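Local coordinates for protein CDP-archaeol synthase (PDB 5GUF) that probably catalyses the magnesium-dependent transfer of a cytidylyl group from CTP to a geranylgeranylated glycerol phosphate, giving CDP-archaeol for archaeal membrane lipids, at residues 13-16 and 17-21; 76-80 and 81-85; 116-119 and 120-123; 131-134 and 135-139. All blocks are in the same frame, centred on the assembly; numbering follows the deposited sequence.

Contact 1 (13-16 and 17-21); sequences NILE and AIILM. With MG (magnesium ion), chain D.
N13 and A17 close the first turn of helix 14-29, with N13 as its N-cap: A17 N donates to N13 O over 3.0 Å, nearly straight at 164° and in the carbonyl plane. The same i to i+4 bond then recurs from I18 N to I14 O, from I19 N to L15 O and from L20 N to E16 O, an unbroken run from the cap onward. Two side-chain pairs cross obliquely along it. I14 CG1 meets the end of I18, CD1, at 3.7 Å, because I14 carries CG1 opposite its own backbone N (chi1 -174°). One residue further on, L15 CD1 touches I19 CG1 at 4.1 Å.

Around the turn, I14 packs on A149 of helix 143-161, while A17 rests on I11 and W141 of the small two-stranded parallel sheet. The cap positions this turn: N13 OD1 takes E16 N at 3.0 Å, the donor lying 51° out of the amide plane, so the bond misses the lone-pair directions. That bond holds the backbone of E16 at the helix start, and from there its extended side chain reaches a magnesium ion also bound by D8, D12 and the carbonyl oxygen of R10; E16 OE2 lies 2.2 Å from the metal.

Contact 2 (76-80 and 81-85); sequences AALAS and GNMLL
A77 and L85 face each other across a tight reversal between helices 59-80 and 84-109, their CA atoms 4.8 Å apart, with G81 at positive phi (71°) just past the first helix, where a side chain would run into S80 O. S80 works at the centre of the turn. Its OG sits between the backbone N and the carbonyl carbon (chi1 78°), a position from which it donates back to A76 O at 3.0 Å and accepts N82 N at 2.9 Å with an N-H...O angle of 152°. A76 O also takes S80 N, so two donors reach it from opposite faces of its plane. With an alanine in place of S80, N82 N is likely to lose its acceptor and A76 O its second donor, so the connection could shift. N82 in turn accepts L84 N through OD1 at 2.8 Å, an Asx turn that caps the approach to the second helix, while its ND2 is tied to V7 O.

Apolar contacts flank these bonds. L85 CD1 lies 3.7 Å from A76 CB and also close to S80 OG, and L85 CB abuts A77 CB. From the other flank the bent M83 chain swings its methyl CE back to L78 CD2 at 3.9 Å and over the carbonyl of A77. Where the backbones come close, A77 CA lies 3.4 Å from N82 O, a CA-H...O contact. Short connection, glycine and capping side chains are typical of a helical hairpin, whose two helices are predicted to span the membrane.

Contact 3 (116-119 and 120-123); sequences RPAP and LLDQ. With K (potassium ion), chain F.
A118 and D122 meet beside the CTP site, where the loop after helix 84-109 turns into helix 121-136; the D122 side chain lies about 4 Å (nearest atoms) from both a bound magnesium ion and the nucleotide. Two reciprocal bonds join the pair. A118 N donates to D122 OD2 at 2.7 Å and 167°, approaching from above the carboxylate plane, and D122 N donates to A118 O at 2.8 Å with a C=O...N angle of 170°. The carboxylate can reach back because D122 CG stands beside its own backbone N (chi1 -79°), which also brings OD1 to 3.7 Å from A118 CB. L120, the N-cap residue, has positive phi, and its N makes a weak bond to Q123 OE1, whose bent chain folds back over the P119 backbone.

D122 O also binds a potassium ion, at a long 3.3 Å, with D100 as a further ligand, and a water on that ion donates weakly to D122 OD1. P119 and L121 pack against L121 and P119 of the second subunit. Replacing D122 by an alanine would probably leave A118 N without its acceptor and the ammonium of K107 without its salt-bridge mate. K107 belongs to the nucleotide pocket, and the geometry is consistent with D122 OD1 and R116 O, which both hold its NZ, acting as a second shell that positions this positive charge beside CTP.

Contact 4 (131-134 and 135-139); sequences LAVS and IALGY
S134 O and Y139 N form the long bond of a Schellman motif at the end of helix 121-136, 3.0 Å with an N-H...O angle of 156°, and G138 N adds the inner bond to I135 O. G138, at phi 114°, makes the turn. The helix bonds before it are intact: L137 N reaches V133 O at 2.7 Å, and A136 N reaches A132 O almost straight at 171°. S134 contributes a side-chain bond as well: its OG is turned in between its own backbone N and carbonyl carbon, which puts it 2.9 Å from L131 O; with I135 N, it gives that carbonyl two donors on the same face of its plane. OG also accepts W141 NE1, so the serine links the last turn to the strand that follows.

The Y139 ring then turns its edge to the helix end. S134 O lies in the plane of the ring, 3.2 Å from Y139 CD2. Y139 OH bonds to H88 ND1, and W9 and H88 both meet the ring. Outside the polar core, L131 CG touches I135 CD1 and V133 CG1 touches L137 CG, each at 4.3 Å. These flanks divide between neighbours: L131 and I135 pack on W141 of strand 140-141, which pairs in parallel with strand 10-11, whereas V133 and L137 rest on A91, H88 and I92 of helix 84-109.

How the contacts relate
From the N terminus, contact 1 winds the first turns of helix 14-29, contact 2 closes the short loop between helices 59-80 and 84-109, contact 3 starts helix 121-136 and contact 4 ends it. All are local and in series, so none nests within or crosses another. Contacts 1, 2 and 4 nevertheless meet in space: L85 of contact 2 packs on I19 and L20 of contact 1, and its CD2 lies 3.6 Å from Y139 OH of contact 4, while L20 also touches Y139. Contact 3 stays apart at the nucleotide end, its centre about 31 Å from that of contact 2; helix 121-136 joins it to contact 4.

Contact 1 (13-16 and 17-21)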
loop_
_atom_site.group_PDB
_atom_site.type_symbol
_atom_site.label_atom_id
_atom_site.label_comp_id
_atom_site.label_asym_id
_atom_site.label_seq_id
_atom_site.Cartn_x
_atom_site.Cartn_y
_atom_site.Cartn_z
ATOM N N ASN A 13 19.154 -8.619 1.998
ATOM C CA ASN A 13 18.549 -9.864 1.567
ATOM C C ASN A 13 17.342 -10.138 2.454
ATOM O O ASN A 13 17.258 -9.638 3.581
ATOM C CB ASN A 13 19.564 -11.018 1.583
ATOM C CG ASN A 13 19.900 -11.477 2.970
ATOM O OD1 ASN A 13 19.195 -12.304 3.551
ATOM N ND2 ASN A 13 20.972 -10.937 3.521
ATOM N N ILE A 14 16.411 -10.940 1.929
ATOM C CA ILE A 14 15.086 -11.052 2.531
ATOM C C ILE A 14 15.144 -11.778 3.863
ATOM O O ILE A 14 14.359 -11.475 4.768
ATOM C CB ILE A 14 14.094 -11.731 1.566
ATOM C CG1 ILE A 14 12.679 -11.716 2.155
ATOM C CG2 ILE A 14 14.504 -13.164 1.279
ATOM C CD1 ILE A 14 12.151 -10.314 2.462
ATOM N N LEU A 15 16.072 -12.725 4.023
ATOM C CA LEU A 15 16.194 -13.412 5.305
ATOM C C LEU A 15 16.709 -12.469 6.384
ATOM O O LEU A 15 16.246 -12.514 7.533
ATOM C CB LEU A 15 17.109 -14.626 5.164
ATOM C CG LEU A 15 17.504 -15.320 6.476
ATOM C CD1 LEU A 15 16.273 -15.716 7.266
ATOM C CD2 LEU A 15 18.414 -16.547 6.224
ATOM N N GLU A 16 17.647 -11.589 6.023
ATOM C CA GLU A 16 18.162 -10.611 6.974
ATOM C C GLU A 16 17.081 -9.600 7.346
ATOM O O GLU A 16 16.941 -9.230 8.517
ATOM C CB GLU A 16 19.411 -9.946 6.370
ATOM C CG GLU A 16 20.015 -8.743 7.102
ATOM C CD GLU A 16 21.361 -8.292 6.480
ATOM O OE1 GLU A 16 22.350 -8.083 7.222
ATOM O OE2 GLU A 16 21.431 -8.163 5.238
ATOM N N ALA A 17 16.272 -9.179 6.371
ATOM C CA ALA A 17 15.121 -8.341 6.692
ATOM C C ALA A 17 14.146 -9.084 7.588
ATOM O O ALA A 17 13.558 -8.499 8.505
ATOM C CB ALA A 17 14.418 -7.891 5.411
ATOM N N ILE A 18 13.959 -10.379 7.341
ATOM C CA ILE A 18 12.981 -11.113 8.129
ATOM C C ILE A 18 13.465 -11.253 9.562
ATOM O O ILE A 18 12.670 -11.139 10.502
ATOM C CB ILE A 18 12.683 -12.463 7.462
ATOM C CG1 ILE A 18 11.708 -12.250 6.296
ATOM C CG2 ILE A 18 12.138 -13.457 8.471
ATOM C CD1 ILE A 18 11.674 -13.399 5.310
ATOM N N ILE A 19 14.776 -11.423 9.763
ATOM C CA ILE A 19 15.298 -11.497 11.125
ATOM C C ILE A 19 15.141 -10.159 11.828
ATOM O O ILE A 19 14.697 -10.084 12.979
ATOM C CB ILE A 19 16.766 -11.953 11.122
ATOM C CG1 ILE A 19 16.888 -13.348 10.543
ATOM C CG2 ILE A 19 17.348 -11.907 12.535
ATOM C CD1 ILE A 19 18.309 -13.853 10.575
ATOM N N LEU A 20 15.525 -9.081 11.154
ATOM C CA LEU A 20 15.410 -7.767 11.769
ATOM C C LEU A 20 13.955 -7.439 12.106
ATOM O O LEU A 20 13.666 -6.866 13.164
ATOM C CB LEU A 20 16.018 -6.719 10.839
ATOM C CG LEU A 20 16.072 -5.282 11.342
ATOM C CD1 LEU A 20 17.020 -5.153 12.537
ATOM C CD2 LEU A 20 16.512 -4.397 10.193
ATOM N N MET A 21 13.026 -7.826 11.241
ATOM C CA MET A 21 11.631 -7.425 11.375
ATOM C C MET A 21 10.781 -8.359 12.234
ATOM O O MET A 21 9.660 -7.974 12.602
ATOM C CB MET A 21 10.992 -7.325 9.996
ATOM C CG MET A 21 11.430 -6.109 9.206
ATOM S SD MET A 21 10.731 -4.586 9.894
ATOM C CE MET A 21 12.217 -3.792 10.499
HETATM MG MG MG D . 23.410 -7.182 4.886
HETATM O O HOH W 1 25.387 -6.672 3.405
HETATM O O HOH W 2 24.025 -8.753 4.288
#

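Contact 2 (76-80 and 81-85)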
loop_
_atom_site.group_PDB
_atom_site.type_symbol
_atom_site.label_atom_id
_atom_site.label_comp_id
_atom_site.label_asym_id
_atom_site.label_seq_id
_atom_site.Cartn_x
_atom_site.Cartn_y
_atom_site.Cartn_z
ATOM N N ALA A 76 16.143 -12.966 18.200
ATOM C CA ALA A 76 16.803 -12.486 16.985
ATOM C C ALA A 76 18.295 -12.272 17.217
ATOM O O ALA A 76 19.114 -12.604 16.357
ATOM C CB ALA A 76 16.152 -11.194 16.488
ATOM N N ALA A 77 18.664 -11.737 18.384
ATOM C CA ALA A 77 20.070 -11.525 18.698
ATOM C C ALA A 77 20.816 -12.854 18.840
ATOM O O ALA A 77 21.962 -12.975 18.395
ATOM C CB ALA A 77 20.192 -10.684 19.968
ATOM N N LEU A 78 20.181 -13.868 19.439
ATOM C CA LEU A 78 20.848 -15.157 19.597
ATOM C C LEU A 78 20.913 -15.914 18.280
ATOM O O LEU A 78 21.921 -16.566 17.985
ATOM C CB LEU A 78 20.134 -15.998 20.648
ATOM C CG LEU A 78 20.292 -15.422 22.042
ATOM C CD1 LEU A 78 19.383 -16.153 23.007
ATOM C CD2 LEU A 78 21.739 -15.514 22.457
ATOM N N ALA A 79 19.850 -15.847 17.475
ATOM C CA ALA A 79 19.858 -16.544 16.193
ATOM C C ALA A 79 20.916 -15.979 15.249
ATOM O O ALA A 79 21.548 -16.729 14.500
ATOM C CB ALA A 79 18.479 -16.467 15.541
ATOM N N SER A 80 21.111 -14.661 15.259
ATOM C CA SER A 80 21.973 -13.992 14.292
ATOM C C SER A 80 23.382 -13.747 14.800
ATOM O O SER A 80 24.235 -13.324 14.018
ATOM C CB SER A 80 21.375 -12.638 13.905
ATOM O OG SER A 80 21.626 -11.697 14.939
ATOM N N GLY A 81 23.645 -13.963 16.086
ATOM C CA GLY A 81 24.916 -13.553 16.639
ATOM C C GLY A 81 25.111 -12.057 16.785
ATOM O O GLY A 81 26.185 -11.632 17.223
ATOM N N ASN A 82 24.111 -11.241 16.461
ATOM C CA ASN A 82 24.233 -9.789 16.532
ATOM C C ASN A 82 23.519 -9.327 17.796
ATOM O O ASN A 82 22.296 -9.155 17.811
ATOM C CB ASN A 82 23.668 -9.133 15.276
ATOM C CG ASN A 82 23.744 -7.615 15.321
ATOM O OD1 ASN A 82 23.971 -7.020 16.370
ATOM N ND2 ASN A 82 23.551 -6.979 14.172
ATOM N N MET A 83 24.296 -9.095 18.850
ATOM C CA MET A 83 23.715 -8.704 20.122
ATOM C C MET A 83 23.007 -7.357 20.058
ATOM O O MET A 83 22.156 -7.078 20.914
ATOM C CB MET A 83 24.796 -8.688 21.195
ATOM C CG MET A 83 25.255 -10.098 21.592
ATOM S SD MET A 83 23.979 -11.094 22.413
ATOM C CE MET A 83 23.736 -12.421 21.235
ATOM N N LEU A 84 23.329 -6.512 19.078
ATOM C CA LEU A 84 22.634 -5.234 18.984
ATOM C C LEU A 84 21.145 -5.415 18.715
ATOM O O LEU A 84 20.352 -4.537 19.075
ATOM C CB LEU A 84 23.282 -4.373 17.904
ATOM C CG LEU A 84 24.387 -3.454 18.424
ATOM C CD1 LEU A 84 24.844 -2.485 17.334
ATOM C CD2 LEU A 84 23.893 -2.697 19.639
ATOM N N LEU A 85 20.747 -6.556 18.137
ATOM C CA LEU A 85 19.328 -6.867 17.958
ATOM C C LEU A 85 18.564 -6.897 19.277
ATOM O O LEU A 85 17.362 -6.608 19.296
ATOM C CB LEU A 85 19.155 -8.209 17.242
ATOM C CG LEU A 85 19.765 -8.309 15.836
ATOM C CD1 LEU A 85 19.085 -9.403 14.995
ATOM C CD2 LEU A 85 19.708 -6.945 15.131
#

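Contact 3 (116-119 and 120-123)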
loop_
_atom_site.group_PDB
_atom_site.type_symbol
_atom_site.label_atom_id
_atom_site.label_comp_id
_atom_site.label_asym_id
_atom_site.label_seq_id
_atom_site.Cartn_x
_atom_site.Cartn_y
_atom_site.Cartn_z
ATOM N N ARG A 116 -13.211 -2.528 10.452
ATOM C CA ARG A 116 -13.541 -2.677 9.036
ATOM C C ARG A 116 -12.248 -2.719 8.266
ATOM O O ARG A 116 -11.317 -2.071 8.622
ATOM C CB ARG A 116 -14.467 -1.579 8.558
ATOM C CG ARG A 116 -15.808 -2.081 8.094
ATOM C CD ARG A 116 -16.639 -2.711 9.202
ATOM N NE ARG A 116 -16.619 -4.176 9.172
ATOM C CZ ARG A 116 -16.601 -4.931 8.069
ATOM N NH1 ARG A 116 -16.606 -4.386 6.859
ATOM N NH2 ARG A 116 -16.580 -6.246 8.180
ATOM N N PRO A 117 -12.182 -3.505 7.214
ATOM C CA PRO A 117 -10.893 -3.703 6.519
ATOM C C PRO A 117 -10.439 -2.481 5.731
ATOM O O PRO A 117 -11.215 -1.885 4.983
ATOM C CB PRO A 117 -11.174 -4.886 5.583
ATOM C CG PRO A 117 -12.671 -4.831 5.358
ATOM C CD PRO A 117 -13.267 -4.312 6.627
ATOM N N ALA A 118 -9.169 -2.113 5.910
ATOM C CA ALA A 118 -8.453 -1.209 5.009
ATOM C C ALA A 118 -7.318 -2.017 4.397
ATOM O O ALA A 118 -6.202 -2.037 4.940
ATOM C CB ALA A 118 -7.923 0.017 5.745
ATOM N N PRO A 119 -7.556 -2.715 3.283
ATOM C CA PRO A 119 -6.520 -3.605 2.745
ATOM C C PRO A 119 -5.275 -2.815 2.363
ATOM O O PRO A 119 -5.345 -1.628 2.030
ATOM C CB PRO A 119 -7.193 -4.231 1.518
ATOM C CG PRO A 119 -8.135 -3.187 1.067
ATOM C CD PRO A 119 -8.670 -2.551 2.337
ATOM N N LEU A 120 -4.130 -3.490 2.440
ATOM C CA LEU A 120 -2.816 -2.862 2.336
ATOM C C LEU A 120 -2.479 -2.093 3.611
ATOM O O LEU A 120 -1.539 -2.470 4.313
ATOM C CB LEU A 120 -2.714 -1.952 1.110
ATOM C CG LEU A 120 -2.634 -2.653 -0.246
ATOM C CD1 LEU A 120 -2.058 -1.684 -1.279
ATOM C CD2 LEU A 120 -1.832 -3.986 -0.199
ATOM N N LEU A 121 -3.234 -1.035 3.934
ATOM C CA LEU A 121 -2.914 -0.247 5.124
ATOM C C LEU A 121 -2.942 -1.099 6.393
ATOM O O LEU A 121 -2.039 -0.995 7.231
ATOM C CB LEU A 121 -3.875 0.938 5.255
ATOM C CG LEU A 121 -3.691 1.842 6.488
ATOM C CD1 LEU A 121 -2.296 2.506 6.507
ATOM C CD2 LEU A 121 -4.781 2.901 6.602
ATOM N N ASP A 122 -3.972 -1.949 6.550
ATOM C CA ASP A 122 -4.070 -2.817 7.725
ATOM C C ASP A 122 -2.877 -3.762 7.838
ATOM O O ASP A 122 -2.515 -4.179 8.941
ATOM C CB ASP A 122 -5.353 -3.655 7.670
ATOM C CG ASP A 122 -6.600 -2.878 8.092
ATOM O OD1 ASP A 122 -6.456 -1.778 8.668
ATOM O OD2 ASP A 122 -7.727 -3.366 7.814
ATOM N N GLN A 123 -2.275 -4.144 6.720
ATOM C CA GLN A 123 -1.204 -5.125 6.778
ATOM C C GLN A 123 0.178 -4.488 6.821
ATOM O O GLN A 123 1.129 -5.145 7.239
ATOM C CB GLN A 123 -1.282 -6.078 5.581
ATOM C CG GLN A 123 -2.521 -6.959 5.524
ATOM C CD GLN A 123 -3.757 -6.226 5.012
ATOM O OE1 GLN A 123 -3.665 -5.290 4.207
ATOM N NE2 GLN A 123 -4.928 -6.652 5.486
HETATM K K K F . -3.761 -3.353 11.909
HETATM O O HOH W 3 -6.620 -2.935 11.560
HETATM O O HOH W 4 -1.301 -3.996 12.143
HETATM O O HOH W 5 -4.144 -0.389 12.452
#

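Contact 4 (131-134 and 135-139)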
loop_
_atom_site.group_PDB
_atom_site.type_symbol
_atom_site.label_atom_id
_atom_site.label_comp_id
_atom_site.label_asym_id
_atom_site.label_seq_id
_atom_site.Cartn_x
_atom_site.Cartn_y
_atom_site.Cartn_z
ATOM N N LEU A 131 10.067 -0.137 9.923
ATOM C CA LEU A 131 11.060 0.255 8.926
ATOM C C LEU A 131 11.611 1.658 9.184
ATOM O O LEU A 131 12.825 1.879 9.082
ATOM C CB LEU A 131 10.445 0.172 7.527
ATOM C CG LEU A 131 11.334 0.587 6.361
ATOM C CD1 LEU A 131 12.293 -0.545 6.010
ATOM C CD2 LEU A 131 10.459 0.918 5.174
ATOM N N ALA A 132 10.733 2.619 9.512
ATOM C CA ALA A 132 11.193 3.974 9.809
ATOM C C ALA A 132 12.148 3.980 10.988
ATOM O O ALA A 132 13.170 4.675 10.957
ATOM C CB ALA A 132 10.009 4.911 10.088
ATOM N N VAL A 133 11.828 3.216 12.039
ATOM C CA VAL A 133 12.671 3.188 13.235
ATOM C C VAL A 133 14.005 2.521 12.937
ATOM O O VAL A 133 15.063 2.995 13.367
ATOM C CB VAL A 133 11.929 2.496 14.399
ATOM C CG1 VAL A 133 12.866 2.206 15.557
ATOM C CG2 VAL A 133 10.787 3.364 14.883
ATOM N N SER A 134 13.989 1.419 12.193
ATOM C CA SER A 134 15.256 0.784 11.845
ATOM C C SER A 134 16.173 1.756 11.091
ATOM O O SER A 134 17.387 1.764 11.308
ATOM C CB SER A 134 15.001 -0.489 11.035
ATOM O OG SER A 134 14.775 -0.211 9.672
ATOM N N ILE A 135 15.605 2.604 10.225
ATOM C CA ILE A 135 16.409 3.604 9.515
ATOM C C ILE A 135 16.875 4.700 10.467
ATOM O O ILE A 135 18.040 5.097 10.446
ATOM C CB ILE A 135 15.611 4.185 8.334
ATOM C CG1 ILE A 135 15.450 3.125 7.231
ATOM C CG2 ILE A 135 16.258 5.489 7.839
ATOM C CD1 ILE A 135 14.490 3.523 6.121
ATOM N N ALA A 136 15.992 5.183 11.347
ATOM C CA ALA A 136 16.454 6.080 12.400
ATOM C C ALA A 136 17.555 5.446 13.264
ATOM O O ALA A 136 18.399 6.162 13.817
ATOM C CB ALA A 136 15.280 6.510 13.264
ATOM N N LEU A 137 17.572 4.115 13.395
ATOM C CA LEU A 137 18.611 3.477 14.190
ATOM C C LEU A 137 19.941 3.388 13.455
ATOM O O LEU A 137 20.953 3.063 14.083
ATOM C CB LEU A 137 18.173 2.071 14.618
ATOM C CG LEU A 137 17.108 1.945 15.717
ATOM C CD1 LEU A 137 16.778 0.481 15.949
ATOM C CD2 LEU A 137 17.530 2.612 17.033
ATOM N N GLY A 138 19.971 3.645 12.149
ATOM C CA GLY A 138 21.203 3.549 11.395
ATOM C C GLY A 138 21.253 2.452 10.355
ATOM O O GLY A 138 22.281 2.319 9.687
ATOM N N TYR A 139 20.194 1.663 10.185
ATOM C CA TYR A 139 20.159 0.639 9.149
ATOM C C TYR A 139 19.887 1.252 7.782
ATOM O O TYR A 139 19.057 2.153 7.637
ATOM C CB TYR A 139 19.072 -0.409 9.453
ATOM C CG TYR A 139 19.375 -1.280 10.645
ATOM C CD1 TYR A 139 20.120 -2.445 10.505
ATOM C CD2 TYR A 139 18.943 -0.923 11.916
ATOM C CE1 TYR A 139 20.408 -3.239 11.601
ATOM C CE2 TYR A 139 19.241 -1.695 13.002
ATOM C CZ TYR A 139 19.971 -2.847 12.842
ATOM O OH TYR A 139 20.250 -3.606 13.941
#